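Local coordinates for protein serine protease pet (Escherichia coli, PDB 4OM9) that acts as a secreted autotransporter serine protease and enterotoxin of enteroaggregative bacteria, probably cleaving the host cytoskeletal protein alpha-fodrin, at residues 111-115 with 398-403; 360-366 with 378-384; 810-814 with 835-839. All blocks are in the same frame, centred on the assembly; numbering follows the deposited sequence.

Interaction 1: 111-115 with 398-403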
loop_
_atom_site.group_PDB
_atom_site.type_symbol
_atom_site.label_atom_id
_atom_site.label_comp_id
_atom_site.label_asym_id
_atom_site.label_seq_id
_atom_site.Cartn_x
_atom_site.Cartn_y
_atom_site.Cartn_z
ATOM N N VAL A 111 26.428 -18.031 -2.732
ATOM C CA VAL A 111 25.483 -17.068 -3.279
ATOM C C VAL A 111 24.571 -16.476 -2.206
ATOM O O VAL A 111 23.844 -17.183 -1.504
ATOM C CB VAL A 111 24.630 -17.688 -4.379
ATOM C CG1 VAL A 111 23.554 -16.680 -4.864
ATOM C CG2 VAL A 111 25.528 -18.100 -5.518
ATOM N N VAL A 112 24.598 -15.161 -2.103
ATOM C CA VAL A 112 23.852 -14.483 -1.064
ATOM C C VAL A 112 22.416 -14.144 -1.525
ATOM O O VAL A 112 21.501 -14.114 -0.708
ATOM C CB VAL A 112 24.629 -13.218 -0.617
ATOM C CG1 VAL A 112 23.739 -12.191 0.012
ATOM C CG2 VAL A 112 25.722 -13.606 0.351
ATOM N N GLU A 113 22.217 -13.942 -2.825
ATOM C CA GLU A 113 20.940 -13.378 -3.340
ATOM C C GLU A 113 19.748 -14.326 -3.397
ATOM O O GLU A 113 18.612 -13.879 -3.297
ATOM C CB GLU A 113 21.138 -12.791 -4.746
ATOM C CG GLU A 113 22.046 -11.554 -4.795
ATOM C CD GLU A 113 23.513 -11.841 -4.418
ATOM O OE1 GLU A 113 23.907 -13.029 -4.307
ATOM O OE2 GLU A 113 24.262 -10.857 -4.225
ATOM N N THR A 114 19.986 -15.620 -3.597
ATOM C CA THR A 114 18.883 -16.568 -3.731
ATOM C C THR A 114 19.199 -17.851 -3.002
ATOM O O THR A 114 20.370 -18.196 -2.831
ATOM C CB THR A 114 18.560 -16.876 -5.213
ATOM O OG1 THR A 114 17.728 -18.042 -5.294
ATOM C CG2 THR A 114 19.821 -17.110 -6.022
ATOM N N ARG A 115 18.169 -18.558 -2.545
ATOM C CA ARG A 115 18.407 -19.832 -1.878
ATOM C C ARG A 115 18.494 -20.967 -2.899
ATOM O O ARG A 115 18.774 -22.116 -2.536
ATOM C CB ARG A 115 17.335 -20.126 -0.830
ATOM C CG ARG A 115 17.618 -19.484 0.535
ATOM C CD ARG A 115 17.378 -17.997 0.496
ATOM N NE ARG A 115 15.959 -17.716 0.283
ATOM C CZ ARG A 115 15.468 -16.622 -0.304
ATOM N NH1 ARG A 115 16.270 -15.669 -0.772
ATOM N NH2 ARG A 115 14.158 -16.492 -0.439
ATOM N N TYR A 398 25.084 -5.181 3.031
ATOM C CA TYR A 398 24.217 -5.444 1.880
ATOM C C TYR A 398 23.276 -6.576 2.235
ATOM O O TYR A 398 23.708 -7.668 2.595
ATOM C CB TYR A 398 25.063 -5.757 0.655
ATOM C CG TYR A 398 24.442 -6.412 -0.580
ATOM C CD1 TYR A 398 24.399 -7.797 -0.699
ATOM C CD2 TYR A 398 24.032 -5.642 -1.684
ATOM C CE1 TYR A 398 23.917 -8.403 -1.849
ATOM C CE2 TYR A 398 23.523 -6.238 -2.841
ATOM C CZ TYR A 398 23.477 -7.629 -2.914
ATOM O OH TYR A 398 23.020 -8.274 -4.032
ATOM N N VAL A 399 21.981 -6.274 2.199
ATOM C CA VAL A 399 20.943 -7.219 2.571
ATOM C C VAL A 399 20.182 -7.624 1.319
ATOM O O VAL A 399 19.603 -6.769 0.634
ATOM C CB VAL A 399 19.998 -6.614 3.600
ATOM C CG1 VAL A 399 19.039 -7.661 4.159
ATOM C CG2 VAL A 399 20.818 -5.963 4.714
ATOM N N ALA A 400 20.199 -8.914 1.007
ATOM C CA ALA A 400 19.569 -9.394 -0.221
ATOM C C ALA A 400 18.661 -10.608 -0.024
ATOM O O ALA A 400 18.866 -11.428 0.879
ATOM C CB ALA A 400 20.643 -9.723 -1.258
ATOM N N GLY A 401 17.626 -10.695 -0.861
ATOM C CA GLY A 401 16.991 -11.972 -1.134
ATOM C C GLY A 401 15.737 -12.273 -0.358
ATOM O O GLY A 401 15.000 -13.206 -0.696
ATOM N N GLY A 402 15.507 -11.522 0.710
ATOM C CA GLY A 402 14.244 -11.631 1.431
ATOM C C GLY A 402 14.272 -12.009 2.903
ATOM O O GLY A 402 13.731 -11.292 3.738
ATOM N N PRO A 403 14.874 -13.161 3.238
ATOM C CA PRO A 403 14.603 -13.681 4.577
ATOM C C PRO A 403 15.690 -13.394 5.611
ATOM O O PRO A 403 15.604 -13.953 6.695
ATOM C CB PRO A 403 14.494 -15.181 4.328
ATOM C CG PRO A 403 15.506 -15.416 3.234
ATOM C CD PRO A 403 15.627 -14.130 2.429
#
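E113 meets Y398 where the protease domain of this autotransporter passenger rests against its right-handed parallel beta-helix: 111-115 is a loop of the chymotrypsin-like domain, and 398-403 is the end of a beta-helix strand with the turn that follows. The two side chains cross at roughly a right angle, with carboxylate and ring planes 53° apart. Y398 carries its ring anti to the backbone N (chi1 164°), and its OH donates to the anti lone pair of E113 OE2, the two oxygens 2.9 Å apart. S87 N bonds the same hydroxyl, fixing it from the protease side. A bend at chi2 turns the E113 carboxylate back to this hydroxyl, while T88 OG1 also bonds OE2 and Y90 OH bonds OE1, so both oxygens are gripped. The V112 side chain reaches the edge of the same ring, CG1 lying 4.2 Å from Y398 CE1, and also touches the methyl group of A400.

G401 fits close against the loop, its CA 3.3 Å from E113 O, and its positive phi suits glycine. At the exposed end R115 and P403 approach from opposite directions, and P403 CD sits over one guanidinium face, offset toward its rim. R115 NH1 donates to G401 O at 2.8 Å, bent to 139° at the hydrogen and arriving from above the carbonyl plane.

Interaction 2: 360-366 with 378-384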
loop_
_atom_site.group_PDB
_atom_site.type_symbol
_atom_site.label_atom_id
_atom_site.label_comp_id
_atom_site.label_asym_id
_atom_site.label_seq_id
_atom_site.Cartn_x
_atom_site.Cartn_y
_atom_site.Cartn_z
ATOM N N ALA A 360 34.478 -9.323 0.900
ATOM C CA ALA A 360 33.168 -9.293 1.550
ATOM C C ALA A 360 32.876 -10.578 2.289
ATOM O O ALA A 360 33.115 -11.669 1.781
ATOM C CB ALA A 360 32.049 -9.031 0.528
ATOM N N LEU A 361 32.327 -10.451 3.481
ATOM C CA LEU A 361 31.858 -11.617 4.198
ATOM C C LEU A 361 30.438 -12.000 3.720
ATOM O O LEU A 361 29.476 -11.251 3.915
ATOM C CB LEU A 361 31.902 -11.345 5.704
ATOM C CG LEU A 361 31.016 -12.141 6.666
ATOM C CD1 LEU A 361 31.126 -13.638 6.427
ATOM C CD2 LEU A 361 31.375 -11.800 8.105
ATOM N N HIS A 362 30.325 -13.172 3.093
ATOM C CA HIS A 362 29.029 -13.674 2.602
ATOM C C HIS A 362 28.374 -14.581 3.622
ATOM O O HIS A 362 28.864 -15.673 3.896
ATOM C CB HIS A 362 29.191 -14.450 1.289
ATOM C CG HIS A 362 29.544 -13.591 0.116
ATOM N ND1 HIS A 362 29.509 -14.057 -1.181
ATOM C CD2 HIS A 362 29.937 -12.300 0.041
ATOM C CE1 HIS A 362 29.859 -13.087 -2.005
ATOM N NE2 HIS A 362 30.132 -12.011 -1.288
ATOM N N LYS A 363 27.258 -14.137 4.175
ATOM C CA LYS A 363 26.544 -14.908 5.180
ATOM C C LYS A 363 25.210 -15.467 4.632
ATOM O O LYS A 363 24.335 -14.705 4.210
ATOM C CB LYS A 363 26.298 -14.030 6.413
ATOM C CG LYS A 363 25.823 -14.792 7.639
ATOM C CD LYS A 363 24.325 -15.060 7.652
ATOM C CE LYS A 363 23.924 -15.831 8.907
ATOM N NZ LYS A 363 22.552 -16.371 8.732
ATOM N N ILE A 364 25.051 -16.785 4.649
ATOM C CA ILE A 364 23.766 -17.403 4.279
ATOM C C ILE A 364 23.373 -18.403 5.337
ATOM O O ILE A 364 24.010 -18.473 6.403
ATOM C CB ILE A 364 23.789 -18.114 2.922
ATOM C CG1 ILE A 364 24.803 -19.266 2.933
ATOM C CG2 ILE A 364 24.104 -17.141 1.818
ATOM C CD1 ILE A 364 24.825 -20.093 1.629
ATOM N N GLY A 365 22.321 -19.163 5.056
ATOM C CA GLY A 365 21.791 -20.111 6.014
ATOM C C GLY A 365 20.871 -19.449 7.019
ATOM O O GLY A 365 20.837 -18.219 7.145
ATOM N N GLU A 366 20.136 -20.265 7.761
ATOM C CA GLU A 366 19.052 -19.740 8.573
ATOM C C GLU A 366 19.436 -19.323 9.983
ATOM O O GLU A 366 18.666 -18.627 10.643
ATOM C CB GLU A 366 17.931 -20.768 8.641
ATOM C CG GLU A 366 17.212 -20.942 7.323
ATOM C CD GLU A 366 16.099 -21.951 7.422
ATOM O OE1 GLU A 366 16.266 -23.074 6.914
ATOM O OE2 GLU A 366 15.062 -21.621 8.023
ATOM N N ASN A 378 33.052 -5.348 4.665
ATOM C CA ASN A 378 31.658 -5.323 4.234
ATOM C C ASN A 378 30.968 -6.650 4.455
ATOM O O ASN A 378 31.592 -7.706 4.413
ATOM C CB ASN A 378 31.554 -4.910 2.762
ATOM C CG ASN A 378 32.101 -3.506 2.517
ATOM O OD1 ASN A 378 32.224 -2.699 3.452
ATOM N ND2 ASN A 378 32.439 -3.208 1.263
ATOM N N LEU A 379 29.679 -6.575 4.745
ATOM C CA LEU A 379 28.866 -7.750 4.915
ATOM C C LEU A 379 27.900 -7.890 3.731
ATOM O O LEU A 379 27.329 -6.904 3.266
ATOM C CB LEU A 379 28.090 -7.672 6.230
ATOM C CG LEU A 379 27.027 -8.766 6.363
ATOM C CD1 LEU A 379 27.689 -10.113 6.579
ATOM C CD2 LEU A 379 26.022 -8.481 7.461
ATOM N N LYS A 380 27.743 -9.111 3.238
ATOM C CA LYS A 380 26.658 -9.440 2.317
ATOM C C LYS A 380 25.862 -10.594 2.900
ATOM O O LYS A 380 26.376 -11.701 3.000
ATOM C CB LYS A 380 27.193 -9.791 0.936
ATOM C CG LYS A 380 27.783 -8.597 0.215
ATOM C CD LYS A 380 27.952 -8.841 -1.263
ATOM C CE LYS A 380 28.420 -7.570 -1.957
ATOM N NZ LYS A 380 28.376 -7.634 -3.457
ATOM N N THR A 381 24.622 -10.339 3.311
ATOM C CA THR A 381 23.832 -11.375 3.960
ATOM C C THR A 381 22.479 -11.606 3.253
ATOM O O THR A 381 21.859 -10.668 2.741
ATOM C CB THR A 381 23.610 -11.048 5.462
ATOM O OG1 THR A 381 22.810 -12.070 6.061
ATOM C CG2 THR A 381 22.931 -9.694 5.668
ATOM N N GLY A 382 22.050 -12.870 3.204
ATOM C CA GLY A 382 20.843 -13.247 2.505
ATOM C C GLY A 382 19.885 -14.130 3.285
ATOM O O GLY A 382 18.866 -14.553 2.758
ATOM N N ASN A 383 20.181 -14.397 4.546
ATOM C CA ASN A 383 19.373 -15.350 5.291
ATOM C C ASN A 383 19.738 -15.350 6.774
ATOM O O ASN A 383 20.840 -14.953 7.152
ATOM C CB ASN A 383 19.545 -16.768 4.696
ATOM C CG ASN A 383 18.405 -17.684 5.053
ATOM O OD1 ASN A 383 17.445 -17.248 5.677
ATOM N ND2 ASN A 383 18.488 -18.948 4.659
ATOM N N GLY A 384 18.831 -15.833 7.610
ATOM C CA GLY A 384 19.088 -15.892 9.031
ATOM C C GLY A 384 19.358 -14.509 9.630
ATOM O O GLY A 384 18.961 -13.468 9.066
HETATM O O HOH W 1 20.719 -19.416 2.879
#
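K363 runs alongside T381 and then bends to reach the turn beyond it. Its CB lies 4.0 Å from T381 OG1. With CG anti to the backbone N (chi1 -168°) and a turn at chi2 (-83°), the chain brings CD within 3.7 Å of the same hydroxyl oxygen and 3.5 Å from N383 O. CE continues past N383 O at 3.7 Å. At the tip NZ donates to N383 O at 2.7 Å, coming from above that carbonyl plane, and to G365 O at 3.0 Å. G367 O is a further acceptor, so the ammonium ties together the backbone of both turns.

Strands 361-364 and 379-381 run parallel, 21° apart. Their bonds are nearly straight: K380 N gives to L361 O at 2.8 Å, and K380 O receives K363 N. On their shared sheet face K380 lies beside the H362 imidazole, pointing the same way, K380 CD 3.8 Å from H362 NE2. H362 ND1 bonds Y110 O, and K380 NZ bonds A632 O and T88 OG1. One water joins G365 N to N383 ND2. In-register parallel strands of successive coils, each followed by a turn, are the signature of the right-handed beta-helix of autotransporter passengers.

Interaction 3: 810-814 with 835-839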
loop_
_atom_site.group_PDB
_atom_site.type_symbol
_atom_site.label_atom_id
_atom_site.label_comp_id
_atom_site.label_asym_id
_atom_site.label_seq_id
_atom_site.Cartn_x
_atom_site.Cartn_y
_atom_site.Cartn_z
ATOM N N VAL A 810 -34.031 27.614 14.152
ATOM C CA VAL A 810 -33.949 28.766 13.241
ATOM C C VAL A 810 -33.531 30.084 13.894
ATOM O O VAL A 810 -34.349 30.773 14.478
ATOM C CB VAL A 810 -35.277 29.006 12.524
ATOM C CG1 VAL A 810 -35.074 30.009 11.406
ATOM C CG2 VAL A 810 -35.819 27.705 11.969
ATOM N N THR A 811 -32.255 30.439 13.758
ATOM C CA THR A 811 -31.704 31.626 14.411
ATOM C C THR A 811 -31.517 32.801 13.459
ATOM O O THR A 811 -31.035 33.861 13.862
ATOM C CB THR A 811 -30.330 31.327 15.089
ATOM O OG1 THR A 811 -29.467 30.619 14.181
ATOM C CG2 THR A 811 -30.514 30.511 16.364
ATOM N N GLY A 812 -31.890 32.616 12.199
ATOM C CA GLY A 812 -31.740 33.679 11.224
ATOM C C GLY A 812 -32.677 33.584 10.037
ATOM O O GLY A 812 -33.328 32.559 9.821
ATOM N N ASN A 813 -32.747 34.671 9.272
ATOM C CA ASN A 813 -33.517 34.711 8.032
ATOM C C ASN A 813 -33.033 33.684 7.023
ATOM O O ASN A 813 -31.956 33.835 6.449
ATOM C CB ASN A 813 -33.447 36.103 7.402
ATOM C CG ASN A 813 -34.484 37.051 7.962
ATOM O OD1 ASN A 813 -35.474 36.629 8.551
ATOM N ND2 ASN A 813 -34.262 38.344 7.773
ATOM N N SER A 814 -33.826 32.641 6.804
ATOM C CA SER A 814 -33.451 31.585 5.872
ATOM C C SER A 814 -34.312 31.627 4.608
ATOM O O SER A 814 -35.538 31.526 4.686
ATOM C CB SER A 814 -33.574 30.218 6.549
ATOM O OG SER A 814 -33.291 30.311 7.933
ATOM N N PHE A 835 -37.220 39.052 15.097
ATOM C CA PHE A 835 -38.060 38.087 14.405
ATOM C C PHE A 835 -37.570 37.825 12.984
ATOM O O PHE A 835 -37.044 38.726 12.331
ATOM C CB PHE A 835 -39.508 38.588 14.396
ATOM C CG PHE A 835 -40.071 38.802 15.771
ATOM C CD1 PHE A 835 -40.614 37.745 16.484
ATOM C CD2 PHE A 835 -40.035 40.054 16.361
ATOM C CE1 PHE A 835 -41.117 37.935 17.755
ATOM C CE2 PHE A 835 -40.537 40.250 17.632
ATOM C CZ PHE A 835 -41.081 39.191 18.329
ATOM N N ASN A 836 -37.754 36.595 12.507
ATOM C CA ASN A 836 -37.166 36.178 11.234
ATOM C C ASN A 836 -38.144 35.509 10.280
ATOM O O ASN A 836 -39.183 35.007 10.700
ATOM C CB ASN A 836 -35.993 35.230 11.496
ATOM C CG ASN A 836 -34.869 35.900 12.249
ATOM O OD1 ASN A 836 -34.470 37.017 11.924
ATOM N ND2 ASN A 836 -34.360 35.227 13.274
ATOM N N THR A 837 -37.793 35.489 8.996
ATOM C CA THR A 837 -38.646 34.879 7.980
ATOM C C THR A 837 -38.002 33.677 7.278
ATOM O O THR A 837 -36.897 33.765 6.741
ATOM C CB THR A 837 -39.065 35.913 6.907
ATOM O OG1 THR A 837 -39.992 36.849 7.476
ATOM C CG2 THR A 837 -39.738 35.230 5.732
ATOM N N LEU A 838 -38.712 32.553 7.312
ATOM C CA LEU A 838 -38.411 31.396 6.478
ATOM C C LEU A 838 -39.142 31.586 5.151
ATOM O O LEU A 838 -40.302 31.985 5.144
ATOM C CB LEU A 838 -38.863 30.103 7.169
ATOM C CG LEU A 838 -38.283 28.720 6.834
ATOM C CD1 LEU A 838 -39.048 27.643 7.596
ATOM C CD2 LEU A 838 -38.270 28.399 5.343
ATOM N N THR A 839 -38.553 31.087 4.078
ATOM C CA THR A 839 -39.107 31.254 2.752
ATOM C C THR A 839 -38.835 30.147 1.703
ATOM O O THR A 839 -37.900 30.251 0.952
ATOM C CB THR A 839 -38.602 32.600 2.229
ATOM O OG1 THR A 839 -39.104 33.629 3.064
ATOM C CG2 THR A 839 -39.036 32.861 0.846
#
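N813 reaches across to the backbone of 835-839, and this is the close-fitting part of the contact. N813 OD1 accepts the backbone N-H of T837, 2.6 Å from T837 N, in a short bond that is almost linear at the hydrogen (170°) and lies nearly along the C=O direction of the side chain. CG lies anti to the carbonyl carbon (chi1 -85°), beside the backbone N, and from there OD1 comes within 3.2 Å of N836 CA as well.

The chain here probably continues the coil of the passenger's beta-helix toward its C-terminal end, yet neither segment forms a regular strand, although they run in similar directions, 29° apart. From T837 O onward the pairing slackens. S814 N to T837 O spans 3.3 Å with a bent, weak bond, and T839 N reaches S814 O in another weak one. L838 CA also makes a CA-H...O contact with S814 O, 3.4 Å away. S814 turns its hydroxyl back into its own segment, OG donating to G812 O at 2.9 Å. N813 itself is exposed, while S814 and L838 are buried.

Interactions 1 and 2 are neighbours: their centres are 7 Å apart, and strand 379-381 of interaction 2 lies directly beside strand 397-399 of interaction 1 in the same parallel sheet. Y398 N bonds to L379 O at 2.8 Å and T381 N to Y398 O at 2.9 Å, while K380 sits against the Y398 ring in a cation-pi contact. V112 CG2 also packs 3.3 Å from K380 O, so the protease-domain loop rests on both coils. Interaction 3 is remote, on the other side of the chain's centre, its centre about 73 Å from that of interaction 1 and about 77 Å from that of interaction 2; it marks the far C-terminal part of the same elongated passenger.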